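Local coordinates for protein glucanase (Clostridium thermocellum, PDB 5GXX) that probably hydrolyses beta-1,4-glucan linkages inside cellulose chains as a family 9 endoglucanase of the cellulosome, with a carbohydrate-binding module following its catalytic domain, at residues A[448-453]-A[577-583]; A[460-466]-A[551-557]. The protein carries 1 engineered substitution. All blocks are in the same frame, centred on the assembly; numbering follows the deposited sequence.

Contact 1. Residues A[448-453]-A[577-583]; sequences FVEAAI and TRELAKT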
loop_
_atom_site.group_PDB
_atom_site.type_symbol
_atom_site.label_atom_id
_atom_site.label_comp_id
_atom_site.label_asym_id
_atom_site.label_seq_id
_atom_site.Cartn_x
_atom_site.Cartn_y
_atom_site.Cartn_z
ATOM N N PHE A 448 9.010 22.445 -9.702
ATOM C CA PHE A 448 10.175 21.886 -10.375
ATOM C C PHE A 448 9.991 20.387 -10.566
ATOM O O PHE A 448 9.213 19.763 -9.846
ATOM C CB PHE A 448 11.445 22.166 -9.559
ATOM C CG PHE A 448 11.384 21.660 -8.152
ATOM C CD1 PHE A 448 11.840 20.384 -7.842
ATOM C CD2 PHE A 448 10.918 22.478 -7.131
ATOM C CE1 PHE A 448 11.793 19.909 -6.540
ATOM C CE2 PHE A 448 10.871 22.014 -5.832
ATOM C CZ PHE A 448 11.317 20.728 -5.534
ATOM N N VAL A 449 10.723 19.824 -11.518
ATOM C CA VAL A 449 10.799 18.369 -11.659
ATOM C C VAL A 449 12.013 17.771 -10.947
ATOM O O VAL A 449 13.124 18.310 -11.035
ATOM C CB VAL A 449 10.869 17.988 -13.140
ATOM C CG1 VAL A 449 11.110 16.491 -13.296
ATOM C CG2 VAL A 449 9.603 18.429 -13.841
ATOM N N GLU A 450 11.785 16.649 -10.270
ATOM C CA GLU A 450 12.849 15.760 -9.848
ATOM C C GLU A 450 12.791 14.572 -10.805
ATOM O O GLU A 450 11.712 14.033 -11.040
ATOM C CB GLU A 450 12.622 15.254 -8.428
ATOM C CG GLU A 450 12.539 16.353 -7.368
ATOM C CD GLU A 450 12.118 15.816 -6.013
ATOM O OE1 GLU A 450 10.968 15.337 -5.878
ATOM O OE2 GLU A 450 12.947 15.885 -5.078
ATOM N N ALA A 451 13.937 14.169 -11.347
ATOM C CA ALA A 451 13.966 13.070 -12.316
ATOM C C ALA A 451 15.122 12.114 -12.078
ATOM O O ALA A 451 16.092 12.460 -11.416
ATOM C CB ALA A 451 14.015 13.617 -13.735
ATOM N N ALA A 452 14.984 10.895 -12.595
ATOM C CA ALA A 452 16.013 9.871 -12.527
ATOM C C ALA A 452 15.885 9.013 -13.775
ATOM O O ALA A 452 14.807 8.888 -14.374
ATOM C CB ALA A 452 15.868 9.013 -11.273
ATOM N N ILE A 453 17.019 8.447 -14.178
ATOM C CA ILE A 453 17.007 7.401 -15.192
ATOM C C ILE A 453 16.418 6.162 -14.530
ATOM O O ILE A 453 16.990 5.611 -13.581
ATOM C CB ILE A 453 18.413 7.121 -15.733
ATOM C CG1 ILE A 453 18.979 8.387 -16.371
ATOM C CG2 ILE A 453 18.361 5.966 -16.730
ATOM C CD1 ILE A 453 20.498 8.443 -16.381
ATOM N N THR A 577 20.894 10.932 -12.898
ATOM C CA THR A 577 21.458 9.705 -12.356
ATOM C C THR A 577 20.287 8.753 -12.128
ATOM O O THR A 577 19.166 9.019 -12.563
ATOM C CB THR A 577 22.206 9.947 -11.020
ATOM O OG1 THR A 577 21.267 10.341 -10.008
ATOM C CG2 THR A 577 23.299 11.005 -11.172
ATOM N N ARG A 578 20.558 7.663 -11.422
ATOM C CA ARG A 578 19.548 6.662 -11.109
ATOM C C ARG A 578 18.817 6.980 -9.809
ATOM O O ARG A 578 17.932 6.232 -9.391
ATOM C CB ARG A 578 20.183 5.265 -11.102
ATOM C CG ARG A 578 20.519 4.803 -12.519
ATOM C CD ARG A 578 21.074 3.387 -12.605
ATOM N NE ARG A 578 20.604 2.692 -13.807
ATOM C CZ ARG A 578 20.847 3.059 -15.065
ATOM N NH1 ARG A 578 21.571 4.141 -15.342
ATOM N NH2 ARG A 578 20.355 2.331 -16.061
ATOM N N GLU A 579 19.184 8.096 -9.177
ATOM C CA GLU A 579 18.489 8.576 -7.985
ATOM C C GLU A 579 17.771 9.874 -8.331
ATOM O O GLU A 579 18.317 10.702 -9.066
ATOM C CB GLU A 579 19.456 8.802 -6.820
ATOM C CG GLU A 579 20.100 7.508 -6.328
ATOM C CD GLU A 579 19.085 6.538 -5.735
ATOM O OE1 GLU A 579 18.572 6.798 -4.623
ATOM O OE2 GLU A 579 18.800 5.506 -6.380
ATOM N N LEU A 580 16.559 10.042 -7.807
ATOM C CA LEU A 580 15.777 11.248 -8.062
ATOM C C LEU A 580 16.542 12.491 -7.643
ATOM O O LEU A 580 17.113 12.529 -6.553
ATOM C CB LEU A 580 14.458 11.209 -7.297
ATOM C CG LEU A 580 13.376 10.362 -7.961
ATOM C CD1 LEU A 580 12.275 10.168 -6.933
ATOM C CD2 LEU A 580 12.854 11.023 -9.231
ATOM N N ALA A 581 16.555 13.490 -8.519
ATOM C CA ALA A 581 17.163 14.777 -8.212
ATOM C C ALA A 581 16.450 15.872 -8.984
ATOM O O ALA A 581 16.044 15.665 -10.126
ATOM C CB ALA A 581 18.630 14.771 -8.573
ATOM N N LYS A 582 16.325 17.045 -8.366
ATOM C CA LYS A 582 15.828 18.218 -9.072
ATOM C C LYS A 582 16.647 18.446 -10.341
ATOM O O LYS A 582 17.877 18.322 -10.333
ATOM C CB LYS A 582 15.921 19.460 -8.176
ATOM C CG LYS A 582 15.300 20.707 -8.786
ATOM C CD LYS A 582 15.176 21.835 -7.751
ATOM C CE LYS A 582 16.532 22.176 -7.164
ATOM N NZ LYS A 582 16.393 23.113 -6.009
ATOM N N THR A 583 15.961 18.754 -11.435
ATOM C CA THR A 583 16.647 19.080 -12.675
ATOM C C THR A 583 16.105 20.344 -13.316
ATOM O O THR A 583 14.893 20.510 -13.508
ATOM C CB THR A 583 16.626 17.943 -13.728
ATOM O OG1 THR A 583 17.127 18.456 -14.968
ATOM C CG2 THR A 583 15.202 17.384 -13.942
HETATM O O HOH W 1 12.233 21.160 -13.404
HETATM O O HOH W 2 14.923 14.020 -5.015
HETATM O O HOH W 3 18.760 12.207 -11.342
HETATM O O HOH W 4 16.806 4.604 -11.167
#
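K582 lays its aliphatic chain over one face of the F448 ring, with CD 4.0 Å from the ring centroid and 25° off the normal, a CH-pi contact displaced toward the rim at CD1. The chain starts anti to the backbone N (chi1 -174°) and bends at chi3, which leaves NZ high above the ring centre, a weak cation-pi attraction at most, where it makes a salt bridge with D445. At the other end, I453 CG2 touches one face of the R578 guanidinium, 3.9 Å from NH1. Between them L580 CD2 approaches A452 CB at 4.2 Å and E450 CB at 4.3 Å.

The backbone makes most of the polar bonds. A451 and A581 form a hydrogen-bonded antiparallel pair, A451 N to A581 O being 2.9 Å, and T583 N donates to V449 O. Strand 581-583 thus pairs with one edge of strand 447-456, splayed at 120°, in the beta-sandwich of the cellulose-binding module, while strand 460-469 occupies the other edge. Before A581, residues 577-580 are loop, yet T577 O still accepts from I453 N at 2.7 Å. This loop is turned by an ST turn, in which T577 OG1 accepts a hydrogen bond from the backbone N of E579.

Waters supplement the direct bonds: one joins V449 N to T583 O, and another, 2.6 Å from I453 O, also donates to R578 O. Farther out, the carboxylate of E450 is fixed by N468 through OE1 and by R470 through OE2, while T583 OG1 bonds to the backbone N of Y585. F596 of strand 593-596 packs against both F448 and K582.

Contact 2. Residues A[460-466]-A[551-557]; sequences FTEIKAL and ELQFRIA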
loop_
_atom_site.group_PDB
_atom_site.type_symbol
_atom_site.label_atom_id
_atom_site.label_comp_id
_atom_site.label_asym_id
_atom_site.label_seq_id
_atom_site.Cartn_x
_atom_site.Cartn_y
_atom_site.Cartn_z
ATOM N N PHE A 460 16.176 2.420 -25.746
ATOM C CA PHE A 460 15.258 3.364 -25.091
ATOM C C PHE A 460 15.845 4.087 -23.878
ATOM O O PHE A 460 16.829 3.639 -23.275
ATOM C CB PHE A 460 13.945 2.669 -24.703
ATOM C CG PHE A 460 14.067 1.653 -23.603
ATOM C CD1 PHE A 460 14.241 2.055 -22.279
ATOM C CD2 PHE A 460 13.935 0.295 -23.882
ATOM C CE1 PHE A 460 14.344 1.123 -21.270
ATOM C CE2 PHE A 460 14.018 -0.649 -22.864
ATOM C CZ PHE A 460 14.217 -0.232 -21.558
ATOM N N THR A 461 15.214 5.211 -23.538
ATOM C CA THR A 461 15.413 5.888 -22.256
ATOM C C THR A 461 14.104 5.812 -21.478
ATOM O O THR A 461 13.059 6.106 -22.041
ATOM C CB THR A 461 15.754 7.373 -22.483
ATOM O OG1 THR A 461 17.055 7.475 -23.071
ATOM C CG2 THR A 461 15.780 8.148 -21.165
ATOM N N GLU A 462 14.153 5.444 -20.199
ATOM C CA GLU A 462 12.955 5.477 -19.377
ATOM C C GLU A 462 13.226 6.388 -18.188
ATOM O O GLU A 462 14.205 6.199 -17.460
ATOM C CB GLU A 462 12.572 4.075 -18.904
ATOM C CG GLU A 462 11.256 4.038 -18.165
ATOM C CD GLU A 462 10.857 2.620 -17.823
ATOM O OE1 GLU A 462 10.235 1.946 -18.676
ATOM O OE2 GLU A 462 11.186 2.190 -16.699
ATOM N N ILE A 463 12.328 7.351 -18.009
ATOM C CA ILE A 463 12.487 8.399 -16.997
ATOM C C ILE A 463 11.430 8.232 -15.905
ATOM O O ILE A 463 10.264 7.989 -16.208
ATOM C CB ILE A 463 12.315 9.799 -17.642
ATOM C CG1 ILE A 463 13.357 10.083 -18.736
ATOM C CG2 ILE A 463 12.376 10.904 -16.588
ATOM C CD1 ILE A 463 14.790 9.958 -18.285
ATOM N N LYS A 464 11.850 8.348 -14.647
ATOM C CA LYS A 464 10.922 8.574 -13.546
ATOM C C LYS A 464 10.953 10.075 -13.253
ATOM O O LYS A 464 12.017 10.647 -12.988
ATOM C CB LYS A 464 11.310 7.747 -12.314
ATOM C CG LYS A 464 10.486 8.047 -11.083
ATOM C CD LYS A 464 11.035 7.278 -9.900
ATOM C CE LYS A 464 10.357 7.645 -8.594
ATOM N NZ LYS A 464 10.799 6.729 -7.501
ATOM N N ALA A 465 9.782 10.706 -13.310
ATOM C CA ALA A 465 9.711 12.156 -13.104
ATOM C C ALA A 465 8.628 12.544 -12.097
ATOM O O ALA A 465 7.494 12.086 -12.178
ATOM C CB ALA A 465 9.477 12.846 -14.436
ATOM N N LEU A 466 9.005 13.411 -11.158
ATOM C CA LEU A 466 8.091 13.893 -10.132
ATOM C C LEU A 466 7.930 15.395 -10.311
ATOM O O LEU A 466 8.880 16.144 -10.103
ATOM C CB LEU A 466 8.671 13.617 -8.742
ATOM C CG LEU A 466 8.221 12.299 -8.106
ATOM C CD1 LEU A 466 8.732 11.074 -8.868
ATOM C CD2 LEU A 466 8.710 12.294 -6.651
ATOM N N GLU A 551 4.026 11.578 -9.814
ATOM C CA GLU A 551 5.005 10.682 -10.419
ATOM C C GLU A 551 4.499 10.103 -11.729
ATOM O O GLU A 551 3.362 9.631 -11.809
ATOM C CB GLU A 551 5.399 9.558 -9.458
ATOM C CG GLU A 551 6.387 8.567 -10.069
ATOM C CD GLU A 551 6.899 7.533 -9.080
ATOM O OE1 GLU A 551 6.789 7.737 -7.851
ATOM O OE2 GLU A 551 7.427 6.498 -9.540
ATOM N N LEU A 552 5.349 10.190 -12.748
ATOM C CA LEU A 552 5.126 9.519 -14.029
ATOM C C LEU A 552 6.412 8.785 -14.417
ATOM O O LEU A 552 7.516 9.307 -14.216
ATOM C CB LEU A 552 4.795 10.575 -15.094
ATOM C CG LEU A 552 4.483 10.065 -16.508
ATOM C CD1 LEU A 552 3.206 9.268 -16.545
ATOM C CD2 LEU A 552 4.359 11.252 -17.461
ATOM N N GLN A 553 6.275 7.580 -14.971
ATOM C CA GLN A 553 7.407 6.876 -15.571
ATOM C C GLN A 553 7.080 6.767 -17.044
ATOM O O GLN A 553 6.077 6.163 -17.423
ATOM C CB GLN A 553 7.632 5.495 -14.945
ATOM C CG GLN A 553 8.182 5.570 -13.521
ATOM C CD GLN A 553 8.048 4.278 -12.750
ATOM O OE1 GLN A 553 8.123 3.189 -13.320
ATOM N NE2 GLN A 553 7.873 4.394 -11.436
ATOM N N PHE A 554 7.904 7.388 -17.877
ATOM C CA PHE A 554 7.672 7.319 -19.313
ATOM C C PHE A 554 8.896 6.769 -20.014
ATOM O O PHE A 554 10.026 6.936 -19.546
ATOM C CB PHE A 554 7.231 8.674 -19.882
ATOM C CG PHE A 554 8.216 9.797 -19.673
ATOM C CD1 PHE A 554 9.217 10.043 -20.596
ATOM C CD2 PHE A 554 8.108 10.638 -18.571
ATOM C CE1 PHE A 554 10.104 11.096 -20.432
ATOM C CE2 PHE A 554 8.997 11.689 -18.384
ATOM C CZ PHE A 554 9.997 11.926 -19.312
ATOM N N ARG A 555 8.635 6.079 -21.118
ATOM C CA ARG A 555 9.687 5.486 -21.932
ATOM C C ARG A 555 9.606 6.051 -23.345
ATOM O O ARG A 555 8.511 6.155 -23.915
ATOM C CB ARG A 555 9.503 3.963 -21.953
ATOM C CG ARG A 555 10.568 3.203 -22.733
ATOM C CD ARG A 555 10.294 1.691 -22.787
ATOM N NE ARG A 555 10.351 1.104 -21.453
ATOM C CZ ARG A 555 10.448 -0.200 -21.202
ATOM N NH1 ARG A 555 10.520 -1.070 -22.197
ATOM N NH2 ARG A 555 10.495 -0.628 -19.946
ATOM N N ILE A 556 10.762 6.418 -23.894
ATOM C CA ILE A 556 10.883 6.857 -25.282
ATOM C C ILE A 556 11.820 5.850 -25.945
ATOM O O ILE A 556 12.961 5.696 -25.523
ATOM C CB ILE A 556 11.425 8.300 -25.335
ATOM C CG1 ILE A 556 10.533 9.233 -24.506
ATOM C CG2 ILE A 556 11.550 8.783 -26.783
ATOM C CD1 ILE A 556 11.220 10.508 -24.022
ATOM N N ALA A 557 11.321 5.128 -26.945
ATOM C CA ALA A 557 12.012 3.929 -27.435
ATOM C C ALA A 557 12.124 3.895 -28.954
ATOM O O ALA A 557 11.144 4.104 -29.662
ATOM C CB ALA A 557 11.311 2.663 -26.950
HETATM O O HOH W 5 8.402 2.041 -15.817
#
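R555 leaves its backbone with CG anti to N (chi1 -178°) and bends at chi3 (-64°), which turns its guanidinium across F460 and edge-on to E462. The guanidinium lies flat on the F460 ring, planes 11° apart, CZ of R555 4.0 Å from the centroid: a stacked cation-pi pair. Its NE and NH2 both grip one oxygen, E462 OE1, side-on, NH2 at 2.9 Å. OE1 lies in the guanidinium plane, NE and NH2 out of the carboxylate plane on one face of it; stack and salt bridge fix the group's rotation. E462 OE2 is held by N454.

On this face Q553 NE2 donates to E551 OE2 at 2.9 Å; K464 CE packs on the same OE2 at 3.3 Å, its NZ salt bridge being long. The opposite face is largely apolar, T461 OG1 (bonded to W565) excepted: I463 CB sits over the F554 ring, 3.9 Å from its centroid, and A465 CB approaches F554 CE2 at 4.1 Å.

Six backbone bonds at T461-I556, I463-F554 and A465-L552 zip the antiparallel ladder. The F554 face packs on strands 481-488 and 527-534, through Y483, Y485 and I530, and strand 447-456 pairs along the far edge of 460-466.

In the fold
Contacts 1 and 2 have centres about 11 Å apart and belong to one antiparallel sheet of the carbohydrate-binding module, where neighbouring strands run 581-583, 447-456, 460-469, 549-557. Along the chain the order is 448-453, 460-466, 551-557, 577-583, so contact 2 falls between the halves of contact 1. The hairpin of 447-456 and 460-469 joins them directly: E450 O and L466 N are 2.8 Å apart, a probable hydrogen bond, and L580 CD1 packs on K464 CE. Each hairpin strand therefore takes a partner from the later chain, tying early strands of the module to strands more than 80 residues later in one continuous sheet.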